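Local coordinates for kelch domain-containing protein (Colletotrichum graminicola M1.001, PDB 5C86) that probably oxidises alcohols to aldehydes with molecular oxygen at a copper centre, as a fungal member of the AA5 galactose oxidase and glyoxal oxidase family, at residues W39-N44 with G136-A141; S188-G193 with M198-T203; E313-D316 with S321-P324. One frame throughout, in Å; residues are numbered along the deposited sequence.

Contact 1 (W39-N44 with G136-A141); sequences WTTAGN and GSFSGA
W39 and F138 bring two loops of the beta-propeller together beside the copper site. Loop 39-44 lies between strands 28-31 and 47-52. Loop 136-141 leaves strand 131-134 within the Kelch motif. The loops are 92 residues apart in sequence, and no direct hydrogen bond joins them.

The aromatic contact comes first. The W39 six-membered ring and the F138 ring lie 5.8 Å apart between centroids, with planes inclined at 57°. The meeting is oblique, neither a stack nor a T-shaped pair. W39 CZ3 comes to the edge of the F138 ring, 3.8 Å from CE1. F138 has CG anti to its backbone N (chi1 167°), which brings the end of the ring nearer to W39. F138 also stacks on Y120, and W39 stacks on F72. Y120 binds copper in the metal-loaded protein, although this is the apo form. The side chain of W39 is about 5 Å from that of H335, another copper ligand. This is consistent with a place for the pair in the wall around the metal site.

Apolar packing is lighter. T41 CG2 lies 4.4 Å from S139 CB, while S139 OG is hydrogen-bonded to G89 O.

The polar links are local or pass through water. T40 OG1 accepts from G43 N at 2.8 Å, an ST motif that folds loop 39-44 back on itself. One water bridges the two loops: it donates to F138 O at 2.8 Å and is hydrogen-bonded to T41 OG1 at 3.0 Å.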
ATOM      1  N   TRP A  39     -12.850   4.621 -18.361  1.00 17.44           N
ATOM      2  CA  TRP A  39     -11.600   4.019 -18.783  1.00 16.36           C
ATOM      3  C   TRP A  39     -11.843   3.159 -20.002  1.00 15.84           C
ATOM      4  O   TRP A  39     -13.031   2.806 -20.242  1.00 18.86           O
ATOM      5  CB  TRP A  39     -10.945   3.120 -17.654  1.00 16.58           C
ATOM      6  CG  TRP A  39     -11.895   2.020 -17.320  1.00 16.77           C
ATOM      7  CD1 TRP A  39     -12.893   2.098 -16.444  1.00 16.71           C
ATOM      8  CD2 TRP A  39     -11.919   0.694 -17.873  1.00 15.42           C
ATOM      9  NE1 TRP A  39     -13.609   0.904 -16.415  1.00 18.71           N
ATOM     10  CE2 TRP A  39     -13.045   0.039 -17.304  1.00 17.85           C
ATOM     11  CE3 TRP A  39     -11.147   0.021 -18.802  1.00 15.34           C
ATOM     12  CZ2 TRP A  39     -13.391  -1.285 -17.629  1.00 18.55           C
ATOM     13  CZ3 TRP A  39     -11.499  -1.304 -19.145  1.00 16.43           C
ATOM     14  CH2 TRP A  39     -12.653  -1.910 -18.549  1.00 15.58           C
ATOM     15  N   THR A  40     -10.787   2.839 -20.731  1.00 16.35           N
ATOM     16  CA  THR A  40     -10.786   1.750 -21.724  1.00 16.92           C
ATOM     17  C   THR A  40      -9.572   0.952 -21.625  1.00 15.31           C
ATOM     18  O   THR A  40      -8.556   1.390 -21.001  1.00 18.03           O
ATOM     19  CB  THR A  40     -10.859   2.283 -23.211  1.00 18.00           C
ATOM     20  OG1 THR A  40      -9.657   2.989 -23.531  1.00 19.51           O
ATOM     21  CG2 THR A  40     -12.105   3.116 -23.382  1.00 19.00           C
ATOM     22  N   THR A  41      -9.556  -0.267 -22.190  1.00 17.28           N
ATOM     23  CA  THR A  41      -8.357  -1.090 -22.110  1.00 17.37           C
ATOM     24  C   THR A  41      -7.177  -0.384 -22.762  1.00 19.11           C
ATOM     25  O   THR A  41      -6.027  -0.445 -22.279  1.00 19.62           O
ATOM     26  CB  THR A  41      -8.609  -2.497 -22.697  1.00 18.03           C
ATOM     27  OG1 THR A  41      -9.637  -3.120 -21.940  1.00 20.53           O
ATOM     28  CG2 THR A  41      -7.357  -3.330 -22.649  1.00 19.17           C
ATOM     29  N   ALA A  42      -7.419   0.250 -23.933  1.00 17.73           N
ATOM     30  CA  ALA A  42      -6.355   0.924 -24.649  1.00 18.43           C
ATOM     31  C   ALA A  42      -5.978   2.227 -24.037  1.00 16.88           C
ATOM     32  O   ALA A  42      -4.853   2.662 -24.249  1.00 21.29           O
ATOM     33  CB  ALA A  42      -6.810   1.220 -26.097  1.00 18.26           C
ATOM     34  N   GLY A  43      -6.906   2.847 -23.350  1.00 19.79           N
ATOM     35  CA  GLY A  43      -6.659   4.100 -22.687  1.00 20.14           C
ATOM     36  C   GLY A  43      -6.769   5.321 -23.620  1.00 23.30           C
ATOM     37  O   GLY A  43      -7.063   5.221 -24.816  1.00 22.87           O
ATOM     38  N   ASN A  44      -6.506   6.471 -23.055  1.00 22.41           N
ATOM     39  CA  ASN A  44      -6.605   7.758 -23.748  1.00 21.75           C
ATOM     40  C   ASN A  44      -5.250   8.433 -23.884  1.00 22.52           C
ATOM     41  O   ASN A  44      -5.233   9.656 -24.144  1.00 25.96           O
ATOM     42  CB  ASN A  44      -7.598   8.641 -23.037  1.00 22.58           C
ATOM     43  CG  ASN A  44      -8.297   9.664 -23.961  1.00 27.31           C
ATOM     44  OD1 ASN A  44      -8.293   9.481 -25.172  1.00 27.86           O
ATOM     45  ND2 ASN A  44      -8.914  10.679 -23.394  1.00 26.69           N
ATOM     46  N   GLY A 136       0.073  -9.633 -14.466  1.00 13.71           N
ATOM     47  CA  GLY A 136      -0.702  -8.498 -14.907  1.00 16.65           C
ATOM     48  C   GLY A 136      -1.224  -8.768 -16.331  1.00 16.50           C
ATOM     49  O   GLY A 136      -0.569  -8.354 -17.298  1.00 17.20           O
ATOM     50  N   SER A 137      -2.460  -9.256 -16.423  1.00 14.41           N
ATOM     51  CA  SER A 137      -3.061  -9.539 -17.746  1.00 16.13           C
ATOM     52  C   SER A 137      -4.280  -8.751 -18.107  1.00 15.17           C
ATOM     53  O   SER A 137      -5.058  -9.115 -19.042  1.00 16.07           O
ATOM     54  CB  SER A 137      -3.199 -11.061 -17.892  1.00 17.64           C
ATOM     55  OG  SER A 137      -4.049 -11.645 -16.927  1.00 17.71           O
ATOM     56  N   PHE A 138      -4.483  -7.618 -17.456  1.00 14.90           N
ATOM     57  CA  PHE A 138      -5.511  -6.668 -17.876  1.00 15.43           C
ATOM     58  C   PHE A 138      -5.210  -6.167 -19.275  1.00 17.37           C
ATOM     59  O   PHE A 138      -6.155  -5.946 -20.066  1.00 17.89           O
ATOM     60  CB  PHE A 138      -5.624  -5.537 -16.910  1.00 15.42           C
ATOM     61  CG  PHE A 138      -6.407  -4.367 -17.396  1.00 15.35           C
ATOM     62  CD1 PHE A 138      -7.785  -4.374 -17.381  1.00 16.29           C
ATOM     63  CD2 PHE A 138      -5.759  -3.270 -17.863  1.00 15.77           C
ATOM     64  CE1 PHE A 138      -8.498  -3.235 -17.829  1.00 16.15           C
ATOM     65  CE2 PHE A 138      -6.445  -2.188 -18.357  1.00 16.70           C
ATOM     66  CZ  PHE A 138      -7.822  -2.186 -18.351  1.00 15.38           C
ATOM     67  N   SER A 139      -3.950  -5.879 -19.525  1.00 16.58           N
ATOM     68  CA  SER A 139      -3.491  -5.317 -20.806  1.00 16.15           C
ATOM     69  C   SER A 139      -2.155  -5.958 -21.053  1.00 16.19           C
ATOM     70  O   SER A 139      -1.678  -6.771 -20.239  1.00 18.99           O
ATOM     71  CB  SER A 139      -3.412  -3.817 -20.679  1.00 16.85           C
ATOM     72  OG  SER A 139      -2.465  -3.558 -19.630  1.00 18.57           O
ATOM     73  N   GLY A 140      -1.596  -5.724 -22.247  1.00 18.53           N
ATOM     74  CA  GLY A 140      -0.298  -6.253 -22.537  1.00 20.63           C
ATOM     75  C   GLY A 140      -0.297  -7.477 -23.418  1.00 24.40           C
ATOM     76  O   GLY A 140      -1.288  -7.764 -24.026  1.00 22.94           O
ATOM     77  N   ALA A 141       0.785  -8.197 -23.434  1.00 25.14           N
ATOM     78  CA  ALA A 141       0.964  -9.281 -24.378  1.00 28.23           C
ATOM     79  C   ALA A 141       2.081 -10.182 -23.923  1.00 26.60           C
ATOM     80  O   ALA A 141       3.061  -9.715 -23.364  1.00 25.67           O
ATOM     81  CB  ALA A 141       1.300  -8.651 -25.741  1.00 29.45           C
TER
HETATM   82  O   HOH W   1      -8.889  -5.542 -20.373  1.00 26.26           O

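Contact 2 (S188-G193 with M198-T203); sequences SVLQAG and MNWYDT
V189 and Y201 form a hydrogen-bonded pair near the start of an antiparallel hairpin, in which the short axes of strands 188-191 and 198-202 approach to 4.6 Å at their closest, with 156° between their N-to-C directions. V189 N donates to Y201 O, and V189 O accepts from Y201 N. Q191 and N199 make the second such pair. L190 faces W200 in the non-hydrogen-bonded position between them.

The side chains of Q191 and N199 add a further bond. They lie side by side and point the same way, with amide planes 24° apart. N199 ND2 donates to Q191 OE1 at 2.8 Å, in the carbonyl plane and almost exactly in the plane of the N199 amide. The bond is nearly straight. The Q191 chain bends at chi2 (-97°), which swings its amide over to N199. Its NE2 bonds to K197 O, so both ends of the Q191 amide are held.

On the other face, L190 packs against one face of the W200 indole. L190 CD1 sits over the centre of the six-membered ring, 4.1 Å from its centroid, a CH-pi contact. L190 CB touches W200 CZ3 at 3.8 Å. The W200 NE1 group bonds to Q264 O.

V189 and Y201 lie on the same face as Q191 and N199; their side chains touch strand 131-134. The Y201 ring receives Q191 CB at its edge, 4.0 Å from CE2, and its OH bonds to P163 O. V189 CG2 meets T203 CG2 at 3.9 Å, the two side chains crossing at about a right angle.

Nearly every residue here is buried. Strands 181-183 and 208-214 flank the hairpin, giving the four-stranded antiparallel sheet typical of a Kelch beta-propeller blade.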
ATOM      1  N   SER A 188      15.177 -10.674  -2.263  1.00 15.19           N
ATOM      2  CA  SER A 188      14.132 -11.624  -2.349  1.00 14.12           C
ATOM      3  C   SER A 188      12.753 -10.888  -2.364  1.00 15.52           C
ATOM      4  O   SER A 188      12.654  -9.773  -1.854  1.00 13.99           O
ATOM      5  CB  SER A 188      14.174 -12.606  -1.240  1.00 16.94           C
ATOM      6  OG  SER A 188      13.842 -11.970  -0.010  1.00 15.81           O
ATOM      7  N   VAL A 189      11.762 -11.563  -2.897  1.00 15.43           N
ATOM      8  CA  VAL A 189      10.359 -11.111  -2.907  1.00 15.05           C
ATOM      9  C   VAL A 189       9.506 -12.297  -2.587  1.00 14.78           C
ATOM     10  O   VAL A 189       9.567 -13.325  -3.293  1.00 15.78           O
ATOM     11  CB  VAL A 189       9.970 -10.440  -4.199  1.00 13.53           C
ATOM     12  CG1 VAL A 189       8.449 -10.127  -4.183  1.00 14.38           C
ATOM     13  CG2 VAL A 189      10.736  -9.201  -4.504  1.00 15.00           C
ATOM     14  N   LEU A 190       8.686 -12.234  -1.545  1.00 12.82           N
ATOM     15  CA  LEU A 190       7.726 -13.219  -1.295  1.00 13.10           C
ATOM     16  C   LEU A 190       6.438 -12.903  -2.034  1.00 14.60           C
ATOM     17  O   LEU A 190       5.881 -11.801  -1.818  1.00 13.98           O
ATOM     18  CB  LEU A 190       7.400 -13.376   0.175  1.00 13.42           C
ATOM     19  CG  LEU A 190       6.304 -14.350   0.556  1.00 14.47           C
ATOM     20  CD1 LEU A 190       6.756 -15.755   0.185  1.00 15.18           C
ATOM     21  CD2 LEU A 190       5.934 -14.289   2.017  1.00 15.33           C
ATOM     22  N   GLN A 191       5.949 -13.834  -2.847  1.00 12.84           N
ATOM     23  CA  GLN A 191       4.541 -13.776  -3.305  1.00 13.03           C
ATOM     24  C   GLN A 191       3.693 -14.532  -2.374  1.00 13.88           C
ATOM     25  O   GLN A 191       3.734 -15.751  -2.290  1.00 14.51           O
ATOM     26  CB  GLN A 191       4.451 -14.282  -4.727  1.00 12.00           C
ATOM     27  CG  GLN A 191       3.058 -14.607  -5.208  1.00 12.42           C
ATOM     28  CD  GLN A 191       2.712 -16.072  -5.100  1.00 14.38           C
ATOM     29  OE1 GLN A 191       3.586 -16.962  -5.157  1.00 15.88           O
ATOM     30  NE2 GLN A 191       1.396 -16.356  -4.865  1.00 15.85           N
ATOM     31  N   ALA A 192       2.991 -13.813  -1.498  1.00 12.42           N
ATOM     32  CA  ALA A 192       2.217 -14.334  -0.414  1.00 12.19           C
ATOM     33  C   ALA A 192       0.819 -14.813  -0.750  1.00 13.37           C
ATOM     34  O   ALA A 192       0.141 -15.414   0.060  1.00 14.06           O
ATOM     35  CB  ALA A 192       2.216 -13.334   0.763  1.00 11.81           C
ATOM     36  N   GLY A 193       0.456 -14.537  -1.987  1.00 11.62           N
ATOM     37  CA  GLY A 193      -0.885 -14.787  -2.474  1.00 12.79           C
ATOM     38  C   GLY A 193      -1.072 -13.978  -3.731  1.00 11.32           C
ATOM     39  O   GLY A 193      -0.119 -13.430  -4.243  1.00 12.08           O
ATOM     40  N   MET A 198       2.200 -20.039  -2.106  1.00 15.37           N
ATOM     41  CA  MET A 198       3.148 -18.935  -1.969  1.00 15.11           C
ATOM     42  C   MET A 198       4.511 -19.312  -2.535  1.00 17.51           C
ATOM     43  O   MET A 198       4.894 -20.481  -2.453  1.00 17.20           O
ATOM     44  CB  MET A 198       3.305 -18.571  -0.497  1.00 15.21           C
ATOM     45  CG  MET A 198       1.978 -18.394   0.231  1.00 15.91           C
ATOM     46  SD  MET A 198       2.103 -17.737   1.900  1.00 17.55           S
ATOM     47  CE  MET A 198       2.901 -19.081   2.771  1.00 18.56           C
ATOM     48  N   ASN A 199       5.256 -18.349  -3.014  1.00 15.53           N
ATOM     49  CA  ASN A 199       6.534 -18.589  -3.719  1.00 16.73           C
ATOM     50  C   ASN A 199       7.511 -17.512  -3.386  1.00 17.86           C
ATOM     51  O   ASN A 199       7.169 -16.313  -3.382  1.00 17.06           O
ATOM     52  CB  ASN A 199       6.320 -18.601  -5.177  1.00 16.71           C
ATOM     53  CG  ASN A 199       5.503 -19.816  -5.638  1.00 19.80           C
ATOM     54  OD1 ASN A 199       6.064 -20.928  -5.784  1.00 20.02           O
ATOM     55  ND2 ASN A 199       4.222 -19.666  -5.767  1.00 17.47           N
ATOM     56  N   TRP A 200       8.766 -17.917  -3.184  1.00 15.44           N
ATOM     57  CA  TRP A 200       9.836 -16.978  -3.157  1.00 15.21           C
ATOM     58  C   TRP A 200      10.398 -16.699  -4.520  1.00 17.50           C
ATOM     59  O   TRP A 200      10.491 -17.623  -5.311  1.00 19.80           O
ATOM     60  CB  TRP A 200      10.975 -17.543  -2.292  1.00 14.46           C
ATOM     61  CG  TRP A 200      10.740 -17.594  -0.879  1.00 15.66           C
ATOM     62  CD1 TRP A 200      10.442 -18.670  -0.123  1.00 16.09           C
ATOM     63  CD2 TRP A 200      10.775 -16.461   0.028  1.00 15.86           C
ATOM     64  NE1 TRP A 200      10.326 -18.316   1.194  1.00 18.39           N
ATOM     65  CE2 TRP A 200      10.522 -16.959   1.292  1.00 16.69           C
ATOM     66  CE3 TRP A 200      11.012 -15.093  -0.129  1.00 16.30           C
ATOM     67  CZ2 TRP A 200      10.432 -16.139   2.422  1.00 17.96           C
ATOM     68  CZ3 TRP A 200      10.950 -14.286   1.033  1.00 16.01           C
ATOM     69  CH2 TRP A 200      10.677 -14.833   2.257  1.00 16.67           C
ATOM     70  N   TYR A 201      10.735 -15.436  -4.798  1.00 15.89           N
ATOM     71  CA  TYR A 201      11.434 -14.987  -5.971  1.00 16.34           C
ATOM     72  C   TYR A 201      12.694 -14.286  -5.537  1.00 20.46           C
ATOM     73  O   TYR A 201      12.747 -13.627  -4.469  1.00 18.65           O
ATOM     74  CB  TYR A 201      10.631 -14.035  -6.810  1.00 17.96           C
ATOM     75  CG  TYR A 201       9.440 -14.691  -7.491  1.00 18.13           C
ATOM     76  CD1 TYR A 201       9.594 -15.251  -8.742  1.00 19.86           C
ATOM     77  CD2 TYR A 201       8.187 -14.779  -6.894  1.00 16.51           C
ATOM     78  CE1 TYR A 201       8.524 -15.873  -9.383  1.00 19.09           C
ATOM     79  CE2 TYR A 201       7.132 -15.396  -7.524  1.00 17.84           C
ATOM     80  CZ  TYR A 201       7.302 -15.966  -8.772  1.00 18.80           C
ATOM     81  OH  TYR A 201       6.265 -16.574  -9.478  1.00 17.39           O
ATOM     82  N   ASP A 202      13.769 -14.483  -6.316  1.00 20.86           N
ATOM     83  CA  ASP A 202      15.033 -13.805  -6.121  1.00 24.06           C
ATOM     84  C   ASP A 202      15.199 -12.960  -7.326  1.00 25.29           C
ATOM     85  O   ASP A 202      15.047 -13.432  -8.465  1.00 23.84           O
ATOM     86  CB  ASP A 202      16.157 -14.843  -6.008  1.00 26.07           C
ATOM     87  CG  ASP A 202      17.546 -14.225  -5.743  1.00 29.83           C
ATOM     88  OD1 ASP A 202      17.750 -13.013  -5.791  1.00 26.95           O
ATOM     89  OD2 ASP A 202      18.455 -15.044  -5.507  1.00 34.32           O
ATOM     90  N   THR A 203      15.430 -11.677  -7.118  1.00 21.83           N
ATOM     91  CA  THR A 203      15.491 -10.716  -8.135  1.00 20.35           C
ATOM     92  C   THR A 203      16.925 -10.417  -8.582  1.00 22.68           C
ATOM     93  O   THR A 203      17.093  -9.505  -9.395  1.00 24.73           O
ATOM     94  CB  THR A 203      14.807  -9.385  -7.743  1.00 22.59           C
ATOM     95  OG1 THR A 203      15.537  -8.797  -6.661  1.00 20.60           O
ATOM     96  CG2 THR A 203      13.304  -9.661  -7.350  1.00 22.56           C
TER

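Contact 3 (E313-D316 with S321-P324); sequences ELFD and SFTP
F315 and F322 face each other across a beta hairpin of strands 313-316 and 321-324, the last two strands of a four-stranded propeller blade. Strand 321-324 is an edge strand of the sheet. Strand 313-316 also bonds to the inner strand 291-294 through E313 and F315.

The strand axes approach to 4.4 Å and run antiparallel. L314 and T323 form the hydrogen-bonded pair. L314 N donates to T323 O at 2.8 Å, nearly straight at 172°, and T323 N returns a bond to L314 O. D316 N reaches S321 O at 3.0 Å, while the return bond from S321 N to D316 O is weak.

One face of the hairpin is aromatic. F315 CD1 lies over the centre of the F322 ring, 3.4 Å above its plane. The ring planes are inclined at 45°, so the pair is neither stacked nor edge-to-face. The F315 side chain has CG anti to its backbone N, whereas F322 has CG beside its N (chi1 -69°), and these torsions bring the two rings together. F315 stacks in turn on F237, and F322 meets Y239, both of strand 235-239 in the adjacent sheet. The hairpin thus packs face-on against the neighbouring blade.

E313 shares this face. Its OE2 approaches F322 CB at 3.4 Å, and its carboxylate is held by R278 through a salt bridge and by the backbone N of K275. These partners would probably favour its charged form.

On the side of L314 and T323 a water bridges the strands. It donates to L314 O at 2.8 Å and S321 O at 3.1 Å, and is hydrogen-bonded to T323 OG1 at 3.1 Å.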
ATOM      1  N   GLU A 313     -13.356  -2.914   9.905  1.00 12.78           N
ATOM      2  CA  GLU A 313     -12.854  -3.564  11.090  1.00 12.08           C
ATOM      3  C   GLU A 313     -11.466  -3.134  11.407  1.00 11.22           C
ATOM      4  O   GLU A 313     -10.661  -2.927  10.543  1.00 12.21           O
ATOM      5  CB  GLU A 313     -12.968  -5.081  10.959  1.00 13.57           C
ATOM      6  CG  GLU A 313     -14.439  -5.571  11.083  1.00 15.15           C
ATOM      7  CD  GLU A 313     -14.555  -7.063  10.756  1.00 18.33           C
ATOM      8  OE1 GLU A 313     -14.543  -7.451   9.520  1.00 18.10           O
ATOM      9  OE2 GLU A 313     -14.553  -7.908  11.735  1.00 18.58           O
ATOM     10  N   LEU A 314     -11.213  -2.976  12.696  1.00 12.46           N
ATOM     11  CA  LEU A 314      -9.903  -2.672  13.271  1.00 12.22           C
ATOM     12  C   LEU A 314      -9.320  -3.970  13.786  1.00 12.72           C
ATOM     13  O   LEU A 314      -9.922  -4.640  14.614  1.00 13.44           O
ATOM     14  CB  LEU A 314     -10.056  -1.642  14.386  1.00 14.80           C
ATOM     15  CG  LEU A 314      -8.770  -1.184  15.005  1.00 16.36           C
ATOM     16  CD1 LEU A 314      -7.780  -0.583  14.046  1.00 17.40           C
ATOM     17  CD2 LEU A 314      -9.166  -0.152  16.088  1.00 18.57           C
ATOM     18  N   PHE A 315      -8.169  -4.388  13.241  1.00 11.35           N
ATOM     19  CA  PHE A 315      -7.558  -5.654  13.644  1.00 11.99           C
ATOM     20  C   PHE A 315      -6.317  -5.367  14.496  1.00 13.41           C
ATOM     21  O   PHE A 315      -5.509  -4.530  14.164  1.00 12.37           O
ATOM     22  CB  PHE A 315      -7.121  -6.437  12.420  1.00 11.40           C
ATOM     23  CG  PHE A 315      -6.370  -7.711  12.718  1.00 11.83           C
ATOM     24  CD1 PHE A 315      -7.022  -8.810  13.228  1.00 13.01           C
ATOM     25  CD2 PHE A 315      -5.001  -7.789  12.525  1.00 12.29           C
ATOM     26  CE1 PHE A 315      -6.323  -9.969  13.445  1.00 13.36           C
ATOM     27  CE2 PHE A 315      -4.289  -8.938  12.769  1.00 13.61           C
ATOM     28  CZ  PHE A 315      -4.971 -10.033  13.260  1.00 12.92           C
ATOM     29  N   ASP A 316      -6.157  -6.108  15.617  1.00 12.28           N
ATOM     30  CA  ASP A 316      -5.023  -5.963  16.515  1.00 13.16           C
ATOM     31  C   ASP A 316      -4.177  -7.208  16.381  1.00 13.93           C
ATOM     32  O   ASP A 316      -4.570  -8.248  16.852  1.00 13.21           O
ATOM     33  CB  ASP A 316      -5.489  -5.745  17.962  1.00 15.39           C
ATOM     34  CG  ASP A 316      -4.334  -5.599  18.932  1.00 17.45           C
ATOM     35  OD1 ASP A 316      -3.148  -5.866  18.539  1.00 19.69           O
ATOM     36  OD2 ASP A 316      -4.715  -5.130  20.057  1.00 22.06           O
ATOM     37  N   SER A 321      -7.487 -10.064  17.149  1.00 16.34           N
ATOM     38  CA  SER A 321      -8.885  -9.712  17.326  1.00 19.31           C
ATOM     39  C   SER A 321      -9.363  -8.562  16.432  1.00 16.42           C
ATOM     40  O   SER A 321      -8.621  -7.632  16.222  1.00 15.25           O
ATOM     41  CB  SER A 321      -9.101  -9.368  18.781  1.00 26.27           C
ATOM     42  OG  SER A 321     -10.462  -9.176  18.979  1.00 35.41           O
ATOM     43  N   PHE A 322     -10.578  -8.682  15.917  1.00 13.68           N
ATOM     44  CA  PHE A 322     -11.243  -7.688  15.097  1.00 13.60           C
ATOM     45  C   PHE A 322     -12.317  -6.980  15.857  1.00 15.07           C
ATOM     46  O   PHE A 322     -13.073  -7.686  16.553  1.00 17.31           O
ATOM     47  CB  PHE A 322     -11.949  -8.327  13.914  1.00 12.91           C
ATOM     48  CG  PHE A 322     -11.033  -8.917  12.866  1.00 14.23           C
ATOM     49  CD1 PHE A 322     -10.570  -8.143  11.807  1.00 13.52           C
ATOM     50  CD2 PHE A 322     -10.610 -10.234  12.955  1.00 13.78           C
ATOM     51  CE1 PHE A 322      -9.765  -8.703  10.825  1.00 13.81           C
ATOM     52  CE2 PHE A 322      -9.797 -10.761  11.968  1.00 15.10           C
ATOM     53  CZ  PHE A 322      -9.404 -10.015  10.907  1.00 13.28           C
ATOM     54  N   THR A 323     -12.495  -5.651  15.702  1.00 15.12           N
ATOM     55  CA  THR A 323     -13.621  -4.916  16.218  1.00 17.59           C
ATOM     56  C   THR A 323     -14.130  -4.009  15.161  1.00 16.23           C
ATOM     57  O   THR A 323     -13.377  -3.468  14.366  1.00 16.11           O
ATOM     58  CB  THR A 323     -13.284  -4.094  17.465  1.00 21.95           C
ATOM     59  OG1 THR A 323     -12.152  -3.329  17.195  1.00 22.89           O
ATOM     60  CG2 THR A 323     -12.957  -4.982  18.581  1.00 24.98           C
ATOM     61  N   PRO A 324     -15.455  -3.784  15.093  1.00 14.73           N
ATOM     62  CA  PRO A 324     -16.004  -2.880  14.108  1.00 15.76           C
ATOM     63  C   PRO A 324     -15.780  -1.408  14.356  1.00 14.98           C
ATOM     64  O   PRO A 324     -15.693  -0.954  15.550  1.00 16.32           O
ATOM     65  CB  PRO A 324     -17.513  -3.207  14.162  1.00 17.04           C
ATOM     66  CG  PRO A 324     -17.746  -3.628  15.555  1.00 19.40           C
ATOM     67  CD  PRO A 324     -16.486  -4.430  15.957  1.00 16.54           C
TER
HETATM   68  O   HOH W   2      -9.544  -4.903  17.396  1.00 22.09           O

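How the contacts relate
The three contacts follow one another along the chain, each closing before the next opens. None touches another. The centres of contacts 1 and 2 are about 25 Å apart, those of contacts 2 and 3 about 28 Å, and those of contacts 1 and 3 about 36 Å, on opposite sides of the chain's centre. Contacts 2 and 3 are hairpins in separate four-stranded sheets. Contact 1 joins loops from different parts of the propeller, and only it lies near the copper ligands. Contact 2 packs on strand 131-134, which leads into loop 136-141 of contact 1. The hairpins are parts of two blades, while contact 1 probably contributes to the surroundings of the metal site.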